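Local atomic coordinates of regulator of G-protein signaling 16 (Mus musculus, PDB entry 3C7L), a protein that speeds up GTP hydrolysis by G protein alpha subunits, driving them into their inactive GDP-bound form and so damping receptor signalling, including phototransduction. Residues L48-A53 with E76-E81; V86-E91 with G113-L118. One frame throughout, in Å; residues are numbered along the deposited sequence.

Interaction 1 of 2, residues L48-A53 with E76-E81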
loop_
_atom_site.group_PDB
_atom_site.type_symbol
_atom_site.label_atom_id
_atom_site.label_comp_id
_atom_site.label_asym_id
_atom_site.label_seq_id
_atom_site.Cartn_x
_atom_site.Cartn_y
_atom_site.Cartn_z
ATOM N N LEU A 48 -2.228 -2.862 -1.789
ATOM C CA LEU A 48 -1.463 -3.509 -0.732
ATOM C C LEU A 48 0.025 -3.586 -1.076
ATOM O O LEU A 48 0.874 -3.390 -0.213
ATOM C CB LEU A 48 -2.011 -4.922 -0.481
ATOM C CG LEU A 48 -1.240 -5.791 0.518
ATOM C CD1 LEU A 48 -1.186 -5.106 1.879
ATOM C CD2 LEU A 48 -1.914 -7.146 0.626
ATOM N N GLU A 49 0.340 -3.874 -2.337
ATOM C CA GLU A 49 1.733 -3.970 -2.763
ATOM C C GLU A 49 2.426 -2.624 -2.612
ATOM O O GLU A 49 3.582 -2.547 -2.194
ATOM C CB GLU A 49 1.801 -4.459 -4.217
ATOM C CG GLU A 49 1.281 -5.884 -4.357
ATOM C CD GLU A 49 1.185 -6.374 -5.789
ATOM O OE1 GLU A 49 1.350 -5.566 -6.733
ATOM O OE2 GLU A 49 0.928 -7.583 -5.961
ATOM N N PHE A 50 1.706 -1.558 -2.942
ATOM C CA PHE A 50 2.242 -0.210 -2.830
ATOM C C PHE A 50 2.494 0.150 -1.368
ATOM O O PHE A 50 3.547 0.692 -1.032
ATOM C CB PHE A 50 1.267 0.795 -3.453
ATOM C CG PHE A 50 1.608 2.231 -3.169
ATOM C CD1 PHE A 50 2.843 2.753 -3.535
ATOM C CD2 PHE A 50 0.693 3.061 -2.533
ATOM C CE1 PHE A 50 3.162 4.084 -3.270
ATOM C CE2 PHE A 50 1.000 4.382 -2.264
ATOM C CZ PHE A 50 2.238 4.899 -2.633
ATOM N N TRP A 51 1.528 -0.154 -0.502
ATOM C CA TRP A 51 1.664 0.150 0.920
ATOM C C TRP A 51 2.908 -0.536 1.478
ATOM O O TRP A 51 3.729 0.095 2.135
ATOM C CB TRP A 51 0.420 -0.315 1.688
ATOM C CG TRP A 51 0.359 0.171 3.116
ATOM C CD1 TRP A 51 -0.219 1.320 3.566
ATOM C CD2 TRP A 51 0.917 -0.475 4.269
ATOM N NE1 TRP A 51 -0.060 1.433 4.928
ATOM C CE2 TRP A 51 0.636 0.345 5.384
ATOM C CE3 TRP A 51 1.631 -1.668 4.467
ATOM C CZ2 TRP A 51 1.040 0.010 6.683
ATOM C CZ3 TRP A 51 2.032 -2.001 5.760
ATOM C CH2 TRP A 51 1.734 -1.163 6.849
ATOM N N LEU A 52 3.051 -1.826 1.207
ATOM C CA LEU A 52 4.207 -2.584 1.684
ATOM C C LEU A 52 5.522 -2.042 1.110
ATOM O O LEU A 52 6.553 -2.063 1.783
ATOM C CB LEU A 52 4.064 -4.060 1.313
ATOM C CG LEU A 52 2.917 -4.851 1.947
ATOM C CD1 LEU A 52 2.744 -6.152 1.195
ATOM C CD2 LEU A 52 3.204 -5.121 3.415
ATOM N N ALA A 53 5.485 -1.561 -0.127
ATOM C CA ALA A 53 6.685 -1.018 -0.761
ATOM C C ALA A 53 7.112 0.270 -0.068
ATOM O O ALA A 53 8.305 0.562 0.029
ATOM C CB ALA A 53 6.428 -0.759 -2.241
ATOM N N GLU A 76 6.365 2.633 -10.832
ATOM C CA GLU A 76 5.552 1.431 -10.780
ATOM C C GLU A 76 4.134 1.637 -10.258
ATOM O O GLU A 76 3.197 1.028 -10.770
ATOM C CB GLU A 76 6.253 0.351 -9.942
ATOM C CG GLU A 76 5.380 -0.860 -9.675
ATOM C CD GLU A 76 6.169 -2.092 -9.287
ATOM O OE1 GLU A 76 7.060 -1.995 -8.415
ATOM O OE2 GLU A 76 5.884 -3.168 -9.854
ATOM N N TYR A 77 3.970 2.500 -9.258
ATOM C CA TYR A 77 2.655 2.715 -8.657
ATOM C C TYR A 77 2.003 4.094 -8.742
ATOM O O TYR A 77 0.778 4.192 -8.668
ATOM C CB TYR A 77 2.692 2.349 -7.168
ATOM C CG TYR A 77 3.226 0.974 -6.841
ATOM C CD1 TYR A 77 4.560 0.791 -6.495
ATOM C CD2 TYR A 77 2.384 -0.138 -6.838
ATOM C CE1 TYR A 77 5.049 -0.463 -6.146
ATOM C CE2 TYR A 77 2.860 -1.402 -6.492
ATOM C CZ TYR A 77 4.193 -1.554 -6.144
ATOM O OH TYR A 77 4.670 -2.790 -5.779
ATOM N N ILE A 78 2.792 5.154 -8.883
ATOM C CA ILE A 78 2.220 6.498 -8.873
ATOM C C ILE A 78 1.929 7.222 -10.188
ATOM O O ILE A 78 0.825 7.738 -10.371
ATOM C CB ILE A 78 3.084 7.446 -8.001
ATOM C CG1 ILE A 78 3.259 6.857 -6.599
ATOM C CG2 ILE A 78 2.420 8.823 -7.904
ATOM C CD1 ILE A 78 1.976 6.798 -5.772
ATOM N N ARG A 79 2.902 7.280 -11.093
ATOM C CA ARG A 79 2.692 8.005 -12.347
ATOM C C ARG A 79 1.558 7.474 -13.214
ATOM O O ARG A 79 1.233 6.288 -13.194
ATOM C CB ARG A 79 3.987 8.059 -13.175
ATOM C CG ARG A 79 4.477 6.726 -13.722
ATOM C CD ARG A 79 5.709 6.930 -14.604
ATOM N NE ARG A 79 6.312 5.659 -15.008
ATOM C CZ ARG A 79 7.398 5.550 -15.773
ATOM N NH1 ARG A 79 8.004 6.639 -16.226
ATOM N NH2 ARG A 79 7.883 4.351 -16.075
ATOM N N SER A 80 0.950 8.378 -13.972
ATOM C CA SER A 80 -0.134 8.027 -14.863
ATOM C C SER A 80 0.274 6.886 -15.791
ATOM O O SER A 80 1.372 6.883 -16.355
ATOM C CB SER A 80 -0.537 9.248 -15.694
ATOM O OG SER A 80 -1.501 8.901 -16.671
ATOM N N GLU A 81 -0.617 5.913 -15.938
ATOM C CA GLU A 81 -0.379 4.771 -16.806
ATOM C C GLU A 81 0.695 3.825 -16.293
ATOM O O GLU A 81 1.192 2.990 -17.037
ATOM C CB GLU A 81 -0.022 5.254 -18.221
ATOM C CG GLU A 81 -1.167 5.974 -18.921
ATOM C CD GLU A 81 -0.798 6.470 -20.312
ATOM O OE1 GLU A 81 -0.083 7.489 -20.423
ATOM O OE2 GLU A 81 -1.219 5.834 -21.298
#

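Interaction 2 of 2, residues V86-E91 with G113-L118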
loop_
_atom_site.group_PDB
_atom_site.type_symbol
_atom_site.label_atom_id
_atom_site.label_comp_id
_atom_site.label_asym_id
_atom_site.label_seq_id
_atom_site.Cartn_x
_atom_site.Cartn_y
_atom_site.Cartn_z
ATOM N N VAL A 86 -1.950 3.130 -8.642
ATOM C CA VAL A 86 -2.963 3.097 -7.592
ATOM C C VAL A 86 -3.978 4.211 -7.834
ATOM O O VAL A 86 -3.644 5.246 -8.410
ATOM C CB VAL A 86 -2.335 3.266 -6.186
ATOM C CG1 VAL A 86 -1.402 2.095 -5.895
ATOM C CG2 VAL A 86 -1.571 4.579 -6.104
ATOM N N ASN A 87 -5.211 4.006 -7.381
ATOM C CA ASN A 87 -6.269 4.994 -7.575
ATOM C C ASN A 87 -6.146 6.218 -6.673
ATOM O O ASN A 87 -6.775 6.304 -5.617
ATOM C CB ASN A 87 -7.639 4.341 -7.389
ATOM C CG ASN A 87 -8.783 5.313 -7.620
ATOM O OD1 ASN A 87 -8.794 6.054 -8.606
ATOM N ND2 ASN A 87 -9.757 5.305 -6.721
ATOM N N ILE A 88 -5.337 7.168 -7.123
ATOM C CA ILE A 88 -5.082 8.409 -6.412
ATOM C C ILE A 88 -5.492 9.575 -7.315
ATOM O O ILE A 88 -5.431 9.454 -8.536
ATOM C CB ILE A 88 -3.576 8.520 -6.083
ATOM C CG1 ILE A 88 -3.211 7.534 -4.976
ATOM C CG2 ILE A 88 -3.222 9.931 -5.721
ATOM C CD1 ILE A 88 -4.059 7.659 -3.745
ATOM N N ASP A 89 -5.908 10.700 -6.733
ATOM C CA ASP A 89 -6.296 11.841 -7.563
ATOM C C ASP A 89 -5.060 12.544 -8.113
ATOM O O ASP A 89 -3.942 12.263 -7.688
ATOM C CB ASP A 89 -7.170 12.838 -6.779
ATOM C CG ASP A 89 -6.488 13.381 -5.532
ATOM O OD1 ASP A 89 -5.246 13.516 -5.519
ATOM O OD2 ASP A 89 -7.210 13.697 -4.561
ATOM N N HIS A 90 -5.253 13.446 -9.071
ATOM C CA HIS A 90 -4.130 14.166 -9.661
ATOM C C HIS A 90 -3.388 14.982 -8.611
ATOM O O HIS A 90 -2.162 15.094 -8.645
ATOM C CB HIS A 90 -4.607 15.111 -10.764
ATOM C CG HIS A 90 -3.563 16.090 -11.199
ATOM N ND1 HIS A 90 -2.437 15.714 -11.899
ATOM C CD2 HIS A 90 -3.446 17.422 -10.984
ATOM C CE1 HIS A 90 -1.671 16.771 -12.095
ATOM N NE2 HIS A 90 -2.259 17.821 -11.550
ATOM N N GLU A 91 -4.148 15.565 -7.691
ATOM C CA GLU A 91 -3.586 16.378 -6.623
ATOM C C GLU A 91 -2.454 15.630 -5.924
ATOM O O GLU A 91 -1.335 16.141 -5.788
ATOM C CB GLU A 91 -4.674 16.707 -5.602
ATOM C CG GLU A 91 -4.262 17.742 -4.580
ATOM C CD GLU A 91 -4.138 19.123 -5.185
ATOM O OE1 GLU A 91 -5.178 19.682 -5.604
ATOM O OE2 GLU A 91 -3.002 19.650 -5.250
ATOM N N GLY A 113 -1.300 7.073 2.527
ATOM C CA GLY A 113 -2.475 7.267 3.360
ATOM C C GLY A 113 -3.774 7.158 2.580
ATOM O O GLY A 113 -4.762 6.603 3.078
ATOM N N LYS A 114 -3.795 7.697 1.365
ATOM C CA LYS A 114 -4.993 7.623 0.535
ATOM C C LYS A 114 -5.226 6.165 0.149
ATOM O O LYS A 114 -6.356 5.673 0.180
ATOM C CB LYS A 114 -4.832 8.456 -0.742
ATOM C CG LYS A 114 -4.673 9.949 -0.537
ATOM C CD LYS A 114 -5.907 10.578 0.084
ATOM C CE LYS A 114 -5.762 12.093 0.171
ATOM N NZ LYS A 114 -6.964 12.728 0.780
ATOM N N THR A 115 -4.146 5.476 -0.214
ATOM C CA THR A 115 -4.233 4.074 -0.609
ATOM C C THR A 115 -4.640 3.214 0.583
ATOM O O THR A 115 -5.396 2.249 0.435
ATOM C CB THR A 115 -2.894 3.583 -1.192
ATOM O OG1 THR A 115 -2.562 4.385 -2.334
ATOM C CG2 THR A 115 -3.000 2.124 -1.631
ATOM N N ARG A 116 -4.155 3.572 1.768
ATOM C CA ARG A 116 -4.514 2.837 2.978
ATOM C C ARG A 116 -6.031 2.928 3.195
ATOM O O ARG A 116 -6.692 1.931 3.499
ATOM C CB ARG A 116 -3.807 3.428 4.198
ATOM C CG ARG A 116 -4.158 2.704 5.487
ATOM C CD ARG A 116 -3.754 3.475 6.736
ATOM N NE ARG A 116 -4.268 2.806 7.927
ATOM C CZ ARG A 116 -3.534 2.108 8.788
ATOM N NH1 ARG A 116 -2.221 1.979 8.624
ATOM N NH2 ARG A 116 -4.129 1.505 9.808
ATOM N N THR A 117 -6.578 4.133 3.038
ATOM C CA THR A 117 -8.007 4.342 3.224
ATOM C C THR A 117 -8.817 3.594 2.172
ATOM O O THR A 117 -9.921 3.122 2.445
ATOM C CB THR A 117 -8.352 5.842 3.184
ATOM O OG1 THR A 117 -7.690 6.503 4.266
ATOM C CG2 THR A 117 -9.856 6.057 3.321
ATOM N N LEU A 118 -8.258 3.483 0.970
ATOM C CA LEU A 118 -8.918 2.769 -0.116
ATOM C C LEU A 118 -9.178 1.336 0.369
ATOM O O LEU A 118 -10.198 0.730 0.048
ATOM C CB LEU A 118 -8.007 2.761 -1.347
ATOM C CG LEU A 118 -8.564 3.007 -2.754
ATOM C CD1 LEU A 118 -9.458 4.241 -2.787
ATOM C CD2 LEU A 118 -7.389 3.180 -3.708
#

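Interaction 1 of 2, residues L48-A53 with E76-E81
Tyr77 lays one face of its ring over the backbone of Phe50, with Phe50 CA 4.0 Å from the ring centroid and 12° off the ring normal. This is a CH-pi contact. It joins two helices of the all-helical RGS domain, 45-57 and 63-78, at the last turn of the second. The Tyr77 ring is held from both sides: Glu76 CG of its own segment lies over the centre of the opposite face. In Phe50, CG stands anti to the backbone N (chi1 169°), which sets it beside Tyr77 CB. The two rings meet obliquely, the planes at 44°, and Phe50 CD1 comes within 3.7 Å of Tyr77 CB. Phe50 CZ, at the far end of the ring, packs on Ile78 CD1 at 3.7 Å. Ala111 and Thr115 of helix 109-128 also pack on the Phe50 ring. An alanine in place of Tyr77 would probably open a gap beside the backbone of Phe50 and leave Ala53 CB without the ring carbon it touches. Glu49 takes part through its aliphatic CB, while its carboxylate is hydrogen-bonded at OE2 to His36. At the tip of the tyrosine, Glu49 CB lies 3.7 Å from Tyr77 OH.

Interaction 2 of 2, residues V86-E91 with G113-L118
Ile88 has CG1 anti to its carbonyl carbon (chi1 -72°), and a second bend at chi2 (-54°) sets CD1 against helix 109-128. There CD1 meets Lys114 CB at 3.2 Å, closer than carbons usually pack. The same methyl lies 3.9 Å from Thr115 OG1. The Ile88 and Lys114 side chains cross at about a right angle. Lys114 starts toward the loop, but the chain bends at chi2, which turns CD, and then runs on extended, so that its end leads away. Its NZ stays 5.4 Å from Asp89 OD2.

In this part of the RGS domain, the loop that leads into helix 90-101 is laid across helix 109-128. Val86 adds CG2, 3.9 Å from Thr115 OG1. That hydroxyl is hydrogen-bonded to Ala111 O, one turn back in its own helix. Its polar need is met there, and toward the loop it makes packing contacts with Val86 and Ile88. Asn87 is the centre of an inverse gamma turn, closed by a weak bond from Ile88 N to Val86 O. Its CB and its carbonyl O both rest on Leu118 CD2, the oxygen at 3.7 Å. Asp89 then takes the N-cap position of helix 90-101, its OD1 accepting from Thr92 N.

Val86, Ile88 and Thr115 are buried, while Asn87, Lys114 and Leu118 sit nearer the solvent. Thr115 OG1 and Asp89 OD1 find their bonds outside the contact. Across the two segments the contact is van der Waals packing, with the charges of Lys114 and Asp89 near but not paired.

The two contacts lie in one RGS domain, their centres about 10 Å apart. They come in series along the chain: interaction 1 joins helices 45-57 and 63-78, and interaction 2 then packs the loop before helix 90-101 on helix 109-128. They also touch directly. Tyr77 O and Val86 N are 2.9 Å apart, a probable hydrogen bond that ties the end of helix 63-78 to the loop. Phe50 CD2 lies 3.5 Å from Thr115 OG1, and Phe50 CB packs on Val86 CG1. Phe50 thus belongs to a shared core of three helices, 45-57, 63-78 and 109-128, and the loop that leads into helix 90-101, in the domain that acts on G protein alpha subunits.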